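Local coordinates for non-toxic crystal protein (Bacillus thuringiensis, PDB 2D42), which forms parasporal crystals without known toxicity and closely resembles the beta-pore-forming toxins in structure, at residues 1-13 against 197-211. Numbering follows the deposited sequence.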
ATOM      1  N   ALA A   1     -13.858  10.500   1.811  1.00 31.54           N
ATOM      2  CA  ALA A   1     -14.004  10.340   3.282  1.00 31.72           C
ATOM      3  C   ALA A   1     -14.058   8.860   3.665  1.00 30.92           C
ATOM      4  O   ALA A   1     -13.943   7.980   2.806  1.00 29.53           O
ATOM      5  CB  ALA A   1     -15.270  11.064   3.762  1.00 32.03           C
ATOM      6  N   ILE A   2     -14.227   8.588   4.955  1.00 31.07           N
ATOM      7  CA  ILE A   2     -14.287   7.207   5.439  1.00 29.77           C
ATOM      8  C   ILE A   2     -15.709   6.839   5.869  1.00 30.49           C
ATOM      9  O   ILE A   2     -16.289   7.485   6.742  1.00 29.47           O
ATOM     10  CB  ILE A   2     -13.377   6.996   6.667  1.00 29.19           C
ATOM     11  CG1 ILE A   2     -11.953   7.503   6.383  1.00 27.61           C
ATOM     12  CG2 ILE A   2     -13.363   5.515   7.043  1.00 27.89           C
ATOM     13  CD1 ILE A   2     -11.190   6.714   5.340  1.00 24.87           C
ATOM     14  N   ILE A   3     -16.272   5.804   5.258  1.00 30.46           N
ATOM     15  CA  ILE A   3     -17.611   5.375   5.640  1.00 30.63           C
ATOM     16  C   ILE A   3     -17.503   4.686   6.995  1.00 29.86           C
ATOM     17  O   ILE A   3     -16.772   3.714   7.139  1.00 30.39           O
ATOM     18  CB  ILE A   3     -18.201   4.371   4.635  1.00 32.21           C
ATOM     19  CG1 ILE A   3     -18.485   5.061   3.293  1.00 31.28           C
ATOM     20  CG2 ILE A   3     -19.466   3.724   5.227  1.00 30.45           C
ATOM     21  CD1 ILE A   3     -19.552   6.134   3.342  1.00 35.71           C
ATOM     22  N   ASN A   4     -18.209   5.197   7.998  1.00 28.71           N
ATOM     23  CA  ASN A   4     -18.167   4.573   9.313  1.00 27.94           C
ATOM     24  C   ASN A   4     -19.325   3.582   9.398  1.00 26.12           C
ATOM     25  O   ASN A   4     -20.488   3.985   9.461  1.00 25.65           O
ATOM     26  CB  ASN A   4     -18.303   5.618  10.420  1.00 30.60           C
ATOM     27  CG  ASN A   4     -18.123   5.018  11.791  1.00 32.47           C
ATOM     28  OD1 ASN A   4     -17.104   5.224  12.442  1.00 37.73           O
ATOM     29  ND2 ASN A   4     -19.105   4.246  12.229  1.00 33.74           N
ATOM     30  N   LEU A   5     -19.004   2.294   9.406  1.00 24.02           N
ATOM     31  CA  LEU A   5     -20.027   1.257   9.447  1.00 26.79           C
ATOM     32  C   LEU A   5     -20.948   1.293  10.661  1.00 27.64           C
ATOM     33  O   LEU A   5     -22.130   0.955  10.544  1.00 29.30           O
ATOM     34  CB  LEU A   5     -19.376  -0.124   9.314  1.00 26.33           C
ATOM     35  CG  LEU A   5     -18.692  -0.338   7.955  1.00 28.86           C
ATOM     36  CD1 LEU A   5     -17.873  -1.612   7.979  1.00 23.19           C
ATOM     37  CD2 LEU A   5     -19.736  -0.393   6.849  1.00 27.72           C
ATOM     38  N   LEU A   6     -20.420   1.682  11.821  1.00 28.52           N
ATOM     39  CA  LEU A   6     -21.239   1.766  13.032  1.00 30.34           C
ATOM     40  C   LEU A   6     -22.231   2.915  12.903  1.00 31.53           C
ATOM     41  O   LEU A   6     -23.358   2.838  13.390  1.00 33.18           O
ATOM     42  CB  LEU A   6     -20.360   1.973  14.269  1.00 30.96           C
ATOM     43  CG  LEU A   6     -19.536   0.759  14.704  1.00 30.71           C
ATOM     44  CD1 LEU A   6     -18.665   1.140  15.882  1.00 34.28           C
ATOM     45  CD2 LEU A   6     -20.457  -0.387  15.082  1.00 32.41           C
ATOM     46  N   ARG A   7     -21.798   3.985  12.243  1.00 31.60           N
ATOM     47  CA  ARG A   7     -22.644   5.147  12.012  1.00 31.81           C
ATOM     48  C   ARG A   7     -23.802   4.740  11.094  1.00 30.91           C
ATOM     49  O   ARG A   7     -24.953   5.133  11.317  1.00 30.34           O
ATOM     50  CB  ARG A   7     -21.817   6.271  11.373  1.00 34.49           C
ATOM     51  CG  ARG A   7     -22.629   7.443  10.843  1.00 39.02           C
ATOM     52  CD  ARG A   7     -23.456   8.107  11.932  1.00 42.95           C
ATOM     53  NE  ARG A   7     -24.334   9.129  11.372  1.00 45.93           N
ATOM     54  CZ  ARG A   7     -25.439   9.577  11.964  1.00 48.37           C
ATOM     55  NH1 ARG A   7     -25.808   9.092  13.144  1.00 48.77           N
ATOM     56  NH2 ARG A   7     -26.182  10.503  11.369  1.00 47.09           N
ATOM     57  N   GLU A   8     -23.493   3.948  10.066  1.00 29.18           N
ATOM     58  CA  GLU A   8     -24.511   3.470   9.135  1.00 28.65           C
ATOM     59  C   GLU A   8     -25.528   2.609   9.896  1.00 28.28           C
ATOM     60  O   GLU A   8     -26.726   2.671   9.628  1.00 27.73           O
ATOM     61  CB  GLU A   8     -23.881   2.628   8.016  1.00 29.09           C
ATOM     62  CG  GLU A   8     -22.927   3.372   7.087  1.00 31.61           C
ATOM     63  CD  GLU A   8     -23.606   4.485   6.296  1.00 30.65           C
ATOM     64  OE1 GLU A   8     -24.695   4.249   5.728  1.00 30.66           O
ATOM     65  OE2 GLU A   8     -23.036   5.595   6.232  1.00 31.99           O
ATOM     66  N   LEU A   9     -25.035   1.805  10.837  1.00 26.39           N
ATOM     67  CA  LEU A   9     -25.890   0.928  11.646  1.00 27.09           C
ATOM     68  C   LEU A   9     -26.849   1.805  12.460  1.00 26.73           C
ATOM     69  O   LEU A   9     -28.046   1.541  12.534  1.00 27.04           O
ATOM     70  CB  LEU A   9     -25.028   0.068  12.590  1.00 25.07           C
ATOM     71  CG  LEU A   9     -25.770  -0.841  13.583  1.00 24.86           C
ATOM     72  CD1 LEU A   9     -26.593  -1.876  12.816  1.00 23.78           C
ATOM     73  CD2 LEU A   9     -24.773  -1.520  14.517  1.00 22.96           C
ATOM     74  N   GLU A  10     -26.307   2.858  13.056  1.00 29.46           N
ATOM     75  CA  GLU A  10     -27.103   3.788  13.846  1.00 32.69           C
ATOM     76  C   GLU A  10     -28.174   4.442  12.958  1.00 32.15           C
ATOM     77  O   GLU A  10     -29.341   4.534  13.345  1.00 33.66           O
ATOM     78  CB  GLU A  10     -26.189   4.852  14.465  1.00 33.65           C
ATOM     79  CG  GLU A  10     -26.855   5.764  15.482  1.00 37.80           C
ATOM     80  CD  GLU A  10     -25.880   6.776  16.060  1.00 41.89           C
ATOM     81  OE1 GLU A  10     -25.382   7.629  15.292  1.00 43.34           O
ATOM     82  OE2 GLU A  10     -25.604   6.714  17.277  1.00 40.94           O
ATOM     83  N   ILE A  11     -27.777   4.880  11.767  1.00 31.08           N
ATOM     84  CA  ILE A  11     -28.715   5.512  10.835  1.00 31.07           C
ATOM     85  C   ILE A  11     -29.831   4.539  10.473  1.00 31.06           C
ATOM     86  O   ILE A  11     -31.007   4.902  10.448  1.00 30.29           O
ATOM     87  CB  ILE A  11     -28.004   5.959   9.539  1.00 31.92           C
ATOM     88  CG1 ILE A  11     -27.029   7.096   9.853  1.00 32.23           C
ATOM     89  CG2 ILE A  11     -29.028   6.384   8.500  1.00 31.49           C
ATOM     90  CD1 ILE A  11     -26.170   7.530   8.670  1.00 34.21           C
ATOM     91  N   TYR A  12     -29.454   3.303  10.180  1.00 28.72           N
ATOM     92  CA  TYR A  12     -30.432   2.287   9.837  1.00 28.76           C
ATOM     93  C   TYR A  12     -31.413   2.070  10.993  1.00 30.17           C
ATOM     94  O   TYR A  12     -32.618   1.985  10.782  1.00 28.79           O
ATOM     95  CB  TYR A  12     -29.739   0.967   9.523  1.00 27.62           C
ATOM     96  CG  TYR A  12     -30.706  -0.175   9.344  1.00 30.71           C
ATOM     97  CD1 TYR A  12     -31.308  -0.417   8.112  1.00 31.39           C
ATOM     98  CD2 TYR A  12     -31.036  -1.008  10.417  1.00 31.73           C
ATOM     99  CE1 TYR A  12     -32.214  -1.465   7.948  1.00 34.07           C
ATOM    100  CE2 TYR A  12     -31.942  -2.057  10.266  1.00 32.42           C
ATOM    101  CZ  TYR A  12     -32.524  -2.282   9.030  1.00 35.17           C
ATOM    102  OH  TYR A  12     -33.393  -3.340   8.863  1.00 36.50           O
ATOM    103  N   GLY A  13     -30.878   1.968  12.207  1.00 30.83           N
ATOM    104  CA  GLY A  13     -31.706   1.748  13.381  1.00 33.94           C
ATOM    105  C   GLY A  13     -32.647   2.898  13.683  1.00 35.26           C
ATOM    106  O   GLY A  13     -33.789   2.685  14.077  1.00 34.82           O
ATOM    107  N   VAL A 197     -29.077  -7.512  12.908  1.00 32.97           N
ATOM    108  CA  VAL A 197     -29.153  -7.217  11.483  1.00 32.76           C
ATOM    109  C   VAL A 197     -27.872  -7.544  10.742  1.00 32.40           C
ATOM    110  O   VAL A 197     -26.775  -7.454  11.299  1.00 32.28           O
ATOM    111  CB  VAL A 197     -29.459  -5.727  11.230  1.00 35.17           C
ATOM    112  CG1 VAL A 197     -30.781  -5.351  11.881  1.00 37.04           C
ATOM    113  CG2 VAL A 197     -28.324  -4.860  11.779  1.00 33.54           C
ATOM    114  N   ASN A 198     -28.020  -7.919   9.478  1.00 31.33           N
ATOM    115  CA  ASN A 198     -26.877  -8.232   8.645  1.00 31.19           C
ATOM    116  C   ASN A 198     -26.396  -6.873   8.133  1.00 31.13           C
ATOM    117  O   ASN A 198     -27.206  -6.047   7.699  1.00 29.98           O
ATOM    118  CB  ASN A 198     -27.313  -9.112   7.477  1.00 33.81           C
ATOM    119  CG  ASN A 198     -26.141  -9.723   6.735  1.00 35.49           C
ATOM    120  OD1 ASN A 198     -25.118  -9.072   6.508  1.00 34.45           O
ATOM    121  ND2 ASN A 198     -26.294 -10.978   6.336  1.00 32.94           N
ATOM    122  N   ILE A 199     -25.090  -6.630   8.189  1.00 30.35           N
ATOM    123  CA  ILE A 199     -24.560  -5.352   7.726  1.00 28.82           C
ATOM    124  C   ILE A 199     -24.886  -5.086   6.253  1.00 28.03           C
ATOM    125  O   ILE A 199     -24.978  -3.934   5.837  1.00 26.80           O
ATOM    126  CB  ILE A 199     -23.027  -5.261   7.946  1.00 30.20           C
ATOM    127  CG1 ILE A 199     -22.554  -3.816   7.725  1.00 31.13           C
ATOM    128  CG2 ILE A 199     -22.293  -6.204   6.983  1.00 29.10           C
ATOM    129  CD1 ILE A 199     -23.173  -2.803   8.694  1.00 33.41           C
ATOM    130  N   ILE A 200     -25.079  -6.140   5.461  1.00 29.16           N
ATOM    131  CA  ILE A 200     -25.392  -5.933   4.046  1.00 30.04           C
ATOM    132  C   ILE A 200     -26.782  -5.327   3.867  1.00 31.35           C
ATOM    133  O   ILE A 200     -27.024  -4.570   2.924  1.00 30.08           O
ATOM    134  CB  ILE A 200     -25.304  -7.250   3.229  1.00 32.80           C
ATOM    135  CG1 ILE A 200     -26.432  -8.204   3.625  1.00 33.48           C
ATOM    136  CG2 ILE A 200     -23.936  -7.904   3.443  1.00 32.09           C
ATOM    137  CD1 ILE A 200     -26.480  -9.469   2.784  1.00 36.58           C
ATOM    138  N   ASP A 201     -27.698  -5.651   4.779  1.00 31.08           N
ATOM    139  CA  ASP A 201     -29.049  -5.114   4.696  1.00 31.36           C
ATOM    140  C   ASP A 201     -29.051  -3.654   5.123  1.00 31.71           C
ATOM    141  O   ASP A 201     -29.857  -2.856   4.638  1.00 34.19           O
ATOM    142  CB  ASP A 201     -30.003  -5.924   5.569  1.00 32.54           C
ATOM    143  CG  ASP A 201     -30.137  -7.365   5.107  1.00 34.76           C
ATOM    144  OD1 ASP A 201     -30.372  -7.589   3.900  1.00 36.88           O
ATOM    145  OD2 ASP A 201     -30.011  -8.277   5.952  1.00 37.21           O
ATOM    146  N   VAL A 202     -28.142  -3.309   6.028  1.00 30.53           N
ATOM    147  CA  VAL A 202     -28.019  -1.933   6.507  1.00 30.52           C
ATOM    148  C   VAL A 202     -27.529  -1.038   5.365  1.00 30.40           C
ATOM    149  O   VAL A 202     -28.096   0.027   5.105  1.00 30.39           O
ATOM    150  CB  VAL A 202     -27.012  -1.838   7.678  1.00 29.89           C
ATOM    151  CG1 VAL A 202     -26.718  -0.383   8.006  1.00 29.19           C
ATOM    152  CG2 VAL A 202     -27.570  -2.547   8.896  1.00 31.13           C
ATOM    153  N   LEU A 203     -26.473  -1.488   4.691  1.00 29.67           N
ATOM    154  CA  LEU A 203     -25.874  -0.754   3.578  1.00 29.02           C
ATOM    155  C   LEU A 203     -26.854  -0.625   2.425  1.00 29.74           C
ATOM    156  O   LEU A 203     -26.950   0.419   1.786  1.00 30.46           O
ATOM    157  CB  LEU A 203     -24.604  -1.471   3.098  1.00 27.16           C
ATOM    158  CG  LEU A 203     -23.470  -1.549   4.130  1.00 25.16           C
ATOM    159  CD1 LEU A 203     -22.398  -2.518   3.679  1.00 26.05           C
ATOM    160  CD2 LEU A 203     -22.895  -0.159   4.343  1.00 27.96           C
ATOM    161  N   GLN A 204     -27.588  -1.695   2.157  1.00 32.55           N
ATOM    162  CA  GLN A 204     -28.551  -1.666   1.075  1.00 35.50           C
ATOM    163  C   GLN A 204     -29.683  -0.704   1.402  1.00 36.41           C
ATOM    164  O   GLN A 204     -30.088   0.107   0.565  1.00 35.42           O
ATOM    165  CB  GLN A 204     -29.101  -3.066   0.826  1.00 37.34           C
ATOM    166  CG  GLN A 204     -29.866  -3.178  -0.464  1.00 42.22           C
ATOM    167  CD  GLN A 204     -29.813  -4.573  -1.027  1.00 45.02           C
ATOM    168  OE1 GLN A 204     -30.261  -5.530  -0.393  1.00 48.08           O
ATOM    169  NE2 GLN A 204     -29.257  -4.705  -2.222  1.00 46.10           N
ATOM    170  N   ALA A 205     -30.178  -0.783   2.632  1.00 35.85           N
ATOM    171  CA  ALA A 205     -31.270   0.076   3.067  1.00 35.76           C
ATOM    172  C   ALA A 205     -30.842   1.535   3.089  1.00 35.74           C
ATOM    173  O   ALA A 205     -31.597   2.413   2.686  1.00 35.96           O
ATOM    174  CB  ALA A 205     -31.751  -0.348   4.448  1.00 35.06           C
ATOM    175  N   ASN A 206     -29.628   1.792   3.562  1.00 35.92           N
ATOM    176  CA  ASN A 206     -29.110   3.157   3.641  1.00 33.72           C
ATOM    177  C   ASN A 206     -28.683   3.731   2.291  1.00 33.53           C
ATOM    178  O   ASN A 206     -28.563   4.949   2.134  1.00 33.28           O
ATOM    179  CB  ASN A 206     -27.912   3.209   4.589  1.00 32.97           C
ATOM    180  CG  ASN A 206     -28.303   3.052   6.042  1.00 31.62           C
ATOM    181  OD1 ASN A 206     -29.486   2.910   6.375  1.00 31.24           O
ATOM    182  ND2 ASN A 206     -27.310   3.079   6.923  1.00 29.32           N
ATOM    183  N   GLY A 207     -28.448   2.854   1.324  1.00 32.50           N
ATOM    184  CA  GLY A 207     -27.999   3.312   0.023  1.00 32.93           C
ATOM    185  C   GLY A 207     -26.569   3.813   0.131  1.00 32.80           C
ATOM    186  O   GLY A 207     -26.112   4.599  -0.695  1.00 33.66           O
ATOM    187  N   THR A 208     -25.868   3.357   1.165  1.00 29.61           N
ATOM    188  CA  THR A 208     -24.483   3.746   1.416  1.00 28.98           C
ATOM    189  C   THR A 208     -23.632   3.643   0.149  1.00 28.96           C
ATOM    190  O   THR A 208     -23.549   2.588  -0.470  1.00 27.52           O
ATOM    191  CB  THR A 208     -23.860   2.850   2.508  1.00 29.59           C
ATOM    192  OG1 THR A 208     -24.797   2.690   3.587  1.00 28.94           O
ATOM    193  CG2 THR A 208     -22.582   3.472   3.034  1.00 25.92           C
ATOM    194  N   PRO A 209     -22.976   4.747  -0.243  1.00 30.83           N
ATOM    195  CA  PRO A 209     -22.127   4.801  -1.439  1.00 31.44           C
ATOM    196  C   PRO A 209     -20.877   3.934  -1.349  1.00 30.23           C
ATOM    197  O   PRO A 209     -20.315   3.755  -0.269  1.00 28.69           O
ATOM    198  CB  PRO A 209     -21.757   6.286  -1.543  1.00 32.33           C
ATOM    199  CG  PRO A 209     -22.839   6.980  -0.777  1.00 34.03           C
ATOM    200  CD  PRO A 209     -23.052   6.070   0.394  1.00 30.07           C
ATOM    201  N   GLY A 210     -20.447   3.408  -2.493  1.00 30.97           N
ATOM    202  CA  GLY A 210     -19.242   2.596  -2.545  1.00 30.75           C
ATOM    203  C   GLY A 210     -19.391   1.094  -2.368  1.00 30.65           C
ATOM    204  O   GLY A 210     -18.391   0.374  -2.286  1.00 27.25           O
ATOM    205  N   PHE A 211     -20.622   0.603  -2.334  1.00 29.02           N
ATOM    206  CA  PHE A 211     -20.835  -0.827  -2.135  1.00 31.99           C
ATOM    207  C   PHE A 211     -21.720  -1.522  -3.158  1.00 32.40           C
ATOM    208  O   PHE A 211     -22.651  -0.933  -3.698  1.00 34.42           O
ATOM    209  CB  PHE A 211     -21.473  -1.072  -0.768  1.00 28.48           C
ATOM    210  CG  PHE A 211     -20.613  -0.699   0.397  1.00 28.89           C
ATOM    211  CD1 PHE A 211     -19.766  -1.639   0.981  1.00 28.50           C
ATOM    212  CD2 PHE A 211     -20.698   0.570   0.960  1.00 27.55           C
ATOM    213  CE1 PHE A 211     -19.023  -1.322   2.115  1.00 28.17           C
ATOM    214  CE2 PHE A 211     -19.956   0.896   2.094  1.00 27.81           C
ATOM    215  CZ  PHE A 211     -19.120  -0.055   2.673  1.00 26.33           C
TER
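Glu-8 of helix 5-19 accepts hydrogen bonds from the side chains of Asn-206, in helix 199-206, and Thr-208, just beyond it. Bent at its second torsion (chi2 -63°), the glutamate brings OE1 to 2.7 Å from the donor Thr-208 OG1, while Asn-206 ND2 approaches the same oxygen from the opposite face of the carboxylate. That amide nitrogen also gives a 2.8 Å bond to Glu-8 O, a carbonyl already engaged by Tyr-12 N in the helix and met here from its other face. Two bonds from ND2 thus fix the rotation of the Asn-206 amide, and the two donors on OE1 would probably favour a charged carboxylate.

The 5-13 part of helix 5-19 and helix 199-206 cross at 69°, with axes 9.3 Å apart, and a Schellman motif with Gly-207 at C-prime ends the latter, turning the chain so that Thr-208 reaches Glu-8. Both helices lie toward one end of an elongated fold of the aerolysin/epsilon-toxin type.

Packing is close where Leu-9 and Tyr-12 meet Val-197 and Val-202: Leu-9 CD1 lies 3.6 Å from Val-197 CG2, and both Leu-9 and Tyr-12 rest on Ile-179 of strand 150-185. Tyr-12 is a knob among Asp-201, Val-202, Ala-205 and Asn-206; its ring, with CG anti to the backbone N (chi1 172°), lies against helix 199-206, and Val-202 CG2 makes a CH-pi contact over one face, 4.3 Å from the centroid. Further back along the helix, Leu-5 CD2 meets Leu-203 CD2 at 4.0 Å. Toward solvent the contact thins to light touches by Ile-11 and the exposed Asp-201, Pro-209 and Ala-205, the last meeting the ring edge with CB 3.7 Å from Tyr-12 CD1.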